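Local coordinates for protein probable M18 family aminopeptidase 1 (Thermotoga maritima, PDB 2GLF) that probably acts as a metal-dependent aminopeptidase of the M18 family, removing residues from the N-termini of peptides, at residues W127-N141 with E218-F231. Residues are numbered along the deposited sequence; the frame is centred on the assembly and turned at random.
Sequences WLSIPLEIHGVLFKN and EDFVSGEIEVVPAF
With CG anti to the carbonyl carbon (chi1 -50°), L138 sends CD2 over G223 to meet I225 CD1 at 3.7 Å and the F220 ring. I134 and I225 each hold CG2 anti to the backbone N, and these methyls touch. The pairs join strands 132-139 and 223-229, neighbours in a six-stranded antiparallel sheet of this M18-family protein. Paired N-H and C=O groups lace E133 to V228, H135 to E226 and V137 to E224. G136 lies against I225, where a side chain would run into E224 O. V227, on the face of I134, packs CG1 against L132 CG, and F100 of strand 97-108 adjoins I134, I225 and V227. On the other face E133 CG lies 3.7 Å from A230 CB and the chain runs on extended, while H135 NE2 donates to E133 OE1 at 3.0 Å from above the carboxylate plane; K31 salt-bridges the same oxygen, and H149 bonds H135 ND1. Were E133 an alanine, K31 would probably lose this carboxylate and H135 NE2 its acceptor, leaving H149 to hold the ring. Both ends reach interfaces of the twelve-chain assembly: before G223, D219 OD2 forms a salt bridge and S222 OG a hydrogen bond to R377 of a second subunit. At the opposite end, A230 N donates to P131 O, and F231, meeting F231 of a third subunit, takes P131 CG at its ring edge and P229 CB 4.1 Å above its ring centre.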
# COMPACT_ATOMS: atom_id res chain seq x y z
N TRP A 127 -1.95 4.72 32.71
CA TRP A 127 -2.32 3.86 33.82
C TRP A 127 -1.57 2.54 34.00
O TRP A 127 -1.95 1.72 34.84
CB TRP A 127 -3.83 3.60 33.76
CG TRP A 127 -4.60 4.89 33.76
CD1 TRP A 127 -4.67 5.80 32.73
CD2 TRP A 127 -5.26 5.49 34.88
NE1 TRP A 127 -5.32 6.94 33.15
CE2 TRP A 127 -5.70 6.77 34.47
CE3 TRP A 127 -5.53 5.08 36.19
CZ2 TRP A 127 -6.38 7.64 35.32
CZ3 TRP A 127 -6.21 5.94 37.04
CH2 TRP A 127 -6.63 7.20 36.60
N LEU A 128 -0.51 2.34 33.23
CA LEU A 128 0.26 1.11 33.37
C LEU A 128 1.51 1.35 34.23
O LEU A 128 2.17 2.38 34.11
CB LEU A 128 0.64 0.59 31.99
CG LEU A 128 -0.56 0.14 31.15
CD1 LEU A 128 -0.17 -0.03 29.71
CD2 LEU A 128 -1.12 -1.16 31.72
N SER A 129 1.82 0.38 35.10
CA SER A 129 2.97 0.44 36.01
C SER A 129 3.01 1.74 36.80
O SER A 129 3.99 2.48 36.78
CB SER A 129 4.28 0.25 35.24
OG SER A 129 4.39 -1.07 34.73
N ILE A 130 1.92 1.99 37.52
CA ILE A 130 1.77 3.18 38.34
C ILE A 130 0.95 2.78 39.56
O ILE A 130 -0.05 2.08 39.43
CB ILE A 130 1.06 4.29 37.49
CG1 ILE A 130 2.12 5.22 36.91
CG2 ILE A 130 0.02 5.05 38.30
CD1 ILE A 130 1.59 6.19 35.87
N PRO A 131 1.39 3.18 40.77
CA PRO A 131 0.64 2.81 41.98
C PRO A 131 -0.78 3.37 41.97
O PRO A 131 -0.99 4.55 41.67
CB PRO A 131 1.50 3.37 43.12
CG PRO A 131 2.18 4.54 42.49
CD PRO A 131 2.55 4.01 41.12
N LEU A 132 -1.76 2.53 42.30
CA LEU A 132 -3.16 2.94 42.33
C LEU A 132 -3.79 2.79 43.70
O LEU A 132 -3.33 2.03 44.53
CB LEU A 132 -4.00 2.11 41.34
CG LEU A 132 -3.83 2.08 39.81
CD1 LEU A 132 -3.42 3.44 39.27
CD2 LEU A 132 -2.83 1.02 39.46
N GLU A 133 -4.88 3.53 43.90
CA GLU A 133 -5.67 3.50 45.13
C GLU A 133 -7.11 3.10 44.78
O GLU A 133 -7.64 3.51 43.74
CB GLU A 133 -5.72 4.89 45.78
CG GLU A 133 -4.42 5.39 46.34
CD GLU A 133 -4.58 6.77 46.98
OE1 GLU A 133 -5.50 6.93 47.81
OE2 GLU A 133 -3.80 7.68 46.64
N ILE A 134 -7.73 2.29 45.62
CA ILE A 134 -9.12 1.89 45.40
C ILE A 134 -10.01 2.79 46.26
O ILE A 134 -9.68 3.06 47.41
CB ILE A 134 -9.37 0.43 45.81
CG1 ILE A 134 -8.84 -0.52 44.74
CG2 ILE A 134 -10.84 0.17 46.00
CD1 ILE A 134 -8.99 -1.97 45.14
N HIS A 135 -11.12 3.25 45.71
CA HIS A 135 -12.04 4.12 46.45
C HIS A 135 -13.49 3.92 46.01
O HIS A 135 -13.77 3.80 44.82
CB HIS A 135 -11.67 5.59 46.24
CG HIS A 135 -10.47 6.03 47.02
ND1 HIS A 135 -10.45 6.04 48.40
CD2 HIS A 135 -9.27 6.50 46.62
CE1 HIS A 135 -9.28 6.50 48.81
NE2 HIS A 135 -8.54 6.78 47.75
N GLY A 136 -14.40 3.87 46.97
CA GLY A 136 -15.79 3.69 46.60
C GLY A 136 -16.70 3.22 47.71
O GLY A 136 -16.50 3.54 48.88
N VAL A 137 -17.72 2.46 47.33
CA VAL A 137 -18.69 1.95 48.29
C VAL A 137 -19.40 0.69 47.77
O VAL A 137 -19.56 0.51 46.57
CB VAL A 137 -19.73 3.05 48.62
CG1 VAL A 137 -20.37 3.56 47.34
CG2 VAL A 137 -20.77 2.51 49.56
N LEU A 138 -19.81 -0.18 48.69
CA LEU A 138 -20.50 -1.41 48.35
C LEU A 138 -21.66 -1.61 49.33
O LEU A 138 -21.53 -1.30 50.52
CB LEU A 138 -19.56 -2.62 48.47
CG LEU A 138 -18.16 -2.64 47.81
CD1 LEU A 138 -17.41 -3.88 48.31
CD2 LEU A 138 -18.27 -2.65 46.29
N PHE A 139 -22.79 -2.13 48.85
CA PHE A 139 -23.93 -2.38 49.72
C PHE A 139 -24.16 -3.87 49.82
O PHE A 139 -24.15 -4.58 48.81
CB PHE A 139 -25.19 -1.71 49.17
CG PHE A 139 -25.12 -0.21 49.15
CD1 PHE A 139 -24.56 0.46 48.07
CD2 PHE A 139 -25.58 0.53 50.23
CE1 PHE A 139 -24.46 1.85 48.07
CE2 PHE A 139 -25.49 1.92 50.24
CZ PHE A 139 -24.93 2.58 49.16
N LYS A 140 -24.35 -4.37 51.04
CA LYS A 140 -24.59 -5.79 51.25
C LYS A 140 -26.02 -6.05 50.76
O LYS A 140 -26.74 -5.11 50.42
CB LYS A 140 -24.48 -6.14 52.74
CG LYS A 140 -23.27 -5.53 53.43
CD LYS A 140 -22.04 -6.41 53.33
CE LYS A 140 -21.94 -7.34 54.53
NZ LYS A 140 -21.78 -6.61 55.83
N ASN A 141 -26.43 -7.31 50.72
CA ASN A 141 -27.78 -7.62 50.26
C ASN A 141 -28.81 -7.12 51.26
O ASN A 141 -29.99 -6.96 50.92
CB ASN A 141 -27.95 -9.13 50.07
CG ASN A 141 -29.19 -9.47 49.27
OD1 ASN A 141 -30.28 -9.00 49.58
ND2 ASN A 141 -29.03 -10.29 48.24
N GLU A 218 -21.00 -11.06 45.38
CA GLU A 218 -22.16 -10.45 44.72
C GLU A 218 -22.36 -8.99 45.13
O GLU A 218 -23.12 -8.26 44.49
CB GLU A 218 -23.42 -11.25 45.02
CG GLU A 218 -24.67 -10.66 44.38
CD GLU A 218 -25.91 -11.48 44.65
OE1 GLU A 218 -27.02 -10.90 44.64
OE2 GLU A 218 -25.79 -12.70 44.86
N ASP A 219 -21.66 -8.57 46.18
CA ASP A 219 -21.77 -7.20 46.67
C ASP A 219 -21.09 -6.18 45.77
O ASP A 219 -21.38 -4.99 45.86
CB ASP A 219 -21.22 -7.09 48.09
CG ASP A 219 -22.11 -7.75 49.11
OD1 ASP A 219 -21.71 -7.82 50.29
OD2 ASP A 219 -23.22 -8.20 48.74
N PHE A 220 -20.18 -6.62 44.91
CA PHE A 220 -19.50 -5.70 44.01
C PHE A 220 -20.51 -5.14 43.01
O PHE A 220 -20.37 -4.00 42.57
CB PHE A 220 -18.37 -6.38 43.24
CG PHE A 220 -17.13 -6.57 44.06
CD1 PHE A 220 -16.70 -7.85 44.40
CD2 PHE A 220 -16.38 -5.48 44.49
CE1 PHE A 220 -15.54 -8.03 45.16
CE2 PHE A 220 -15.23 -5.65 45.25
CZ PHE A 220 -14.80 -6.93 45.59
N VAL A 221 -21.51 -5.94 42.67
CA VAL A 221 -22.54 -5.52 41.73
C VAL A 221 -23.16 -4.23 42.24
O VAL A 221 -23.02 -3.17 41.63
CB VAL A 221 -23.65 -6.57 41.60
CG1 VAL A 221 -24.66 -6.12 40.56
CG2 VAL A 221 -23.06 -7.92 41.23
N SER A 222 -23.83 -4.33 43.39
CA SER A 222 -24.46 -3.19 44.03
C SER A 222 -23.36 -2.37 44.68
O SER A 222 -23.37 -2.14 45.89
CB SER A 222 -25.46 -3.65 45.08
OG SER A 222 -24.84 -4.53 46.01
N GLY A 223 -22.40 -1.94 43.87
CA GLY A 223 -21.30 -1.16 44.39
C GLY A 223 -20.60 -0.34 43.32
O GLY A 223 -20.75 -0.60 42.13
N GLU A 224 -19.84 0.65 43.76
CA GLU A 224 -19.11 1.52 42.86
C GLU A 224 -17.69 1.77 43.35
O GLU A 224 -17.47 2.53 44.29
CB GLU A 224 -19.85 2.85 42.68
CG GLU A 224 -20.74 2.85 41.45
CD GLU A 224 -21.66 4.06 41.35
OE1 GLU A 224 -22.15 4.32 40.24
OE2 GLU A 224 -21.90 4.73 42.38
N ILE A 225 -16.72 1.12 42.71
CA ILE A 225 -15.33 1.29 43.08
C ILE A 225 -14.62 2.08 41.99
O ILE A 225 -14.85 1.87 40.80
CB ILE A 225 -14.60 -0.07 43.23
CG1 ILE A 225 -15.37 -0.97 44.20
CG2 ILE A 225 -13.19 0.17 43.75
CD1 ILE A 225 -15.46 -0.41 45.60
N GLU A 226 -13.75 2.99 42.40
CA GLU A 226 -13.01 3.80 41.45
C GLU A 226 -11.50 3.66 41.70
O GLU A 226 -11.03 3.78 42.84
CB GLU A 226 -13.45 5.27 41.56
CG GLU A 226 -14.96 5.47 41.47
CD GLU A 226 -15.38 6.90 41.13
OE1 GLU A 226 -14.60 7.84 41.41
OE2 GLU A 226 -16.49 7.09 40.58
N VAL A 227 -10.75 3.38 40.64
CA VAL A 227 -9.30 3.23 40.74
C VAL A 227 -8.69 4.58 40.42
O VAL A 227 -9.00 5.18 39.41
CB VAL A 227 -8.79 2.15 39.75
CG1 VAL A 227 -7.27 2.06 39.81
CG2 VAL A 227 -9.41 0.80 40.08
N VAL A 228 -7.81 5.05 41.30
CA VAL A 228 -7.19 6.36 41.14
C VAL A 228 -5.70 6.33 41.50
O VAL A 228 -5.27 5.52 42.31
CB VAL A 228 -7.92 7.37 42.05
CG1 VAL A 228 -6.93 8.20 42.86
CG2 VAL A 228 -8.83 8.25 41.19
N PRO A 229 -4.89 7.21 40.89
CA PRO A 229 -3.45 7.25 41.17
C PRO A 229 -3.09 7.56 42.63
O PRO A 229 -3.71 8.41 43.27
CB PRO A 229 -2.93 8.30 40.19
CG PRO A 229 -4.08 9.21 40.03
CD PRO A 229 -5.26 8.26 39.92
N ALA A 230 -2.09 6.85 43.14
CA ALA A 230 -1.65 7.01 44.52
C ALA A 230 -0.72 8.21 44.68
O ALA A 230 -0.07 8.37 45.72
CB ALA A 230 -0.97 5.74 44.99
N PHE A 231 -0.66 9.07 43.67
CA PHE A 231 0.19 10.26 43.72
C PHE A 231 -0.51 11.34 44.55
O PHE A 231 -1.70 11.59 44.36
CB PHE A 231 0.40 10.83 42.32
CG PHE A 231 0.79 9.82 41.29
CD1 PHE A 231 0.74 10.14 39.94
CD2 PHE A 231 1.24 8.55 41.66
CE1 PHE A 231 1.11 9.22 38.97
CE2 PHE A 231 1.61 7.63 40.70
CZ PHE A 231 1.55 7.96 39.35
O HOH W 1 -24.71 -9.63 51.16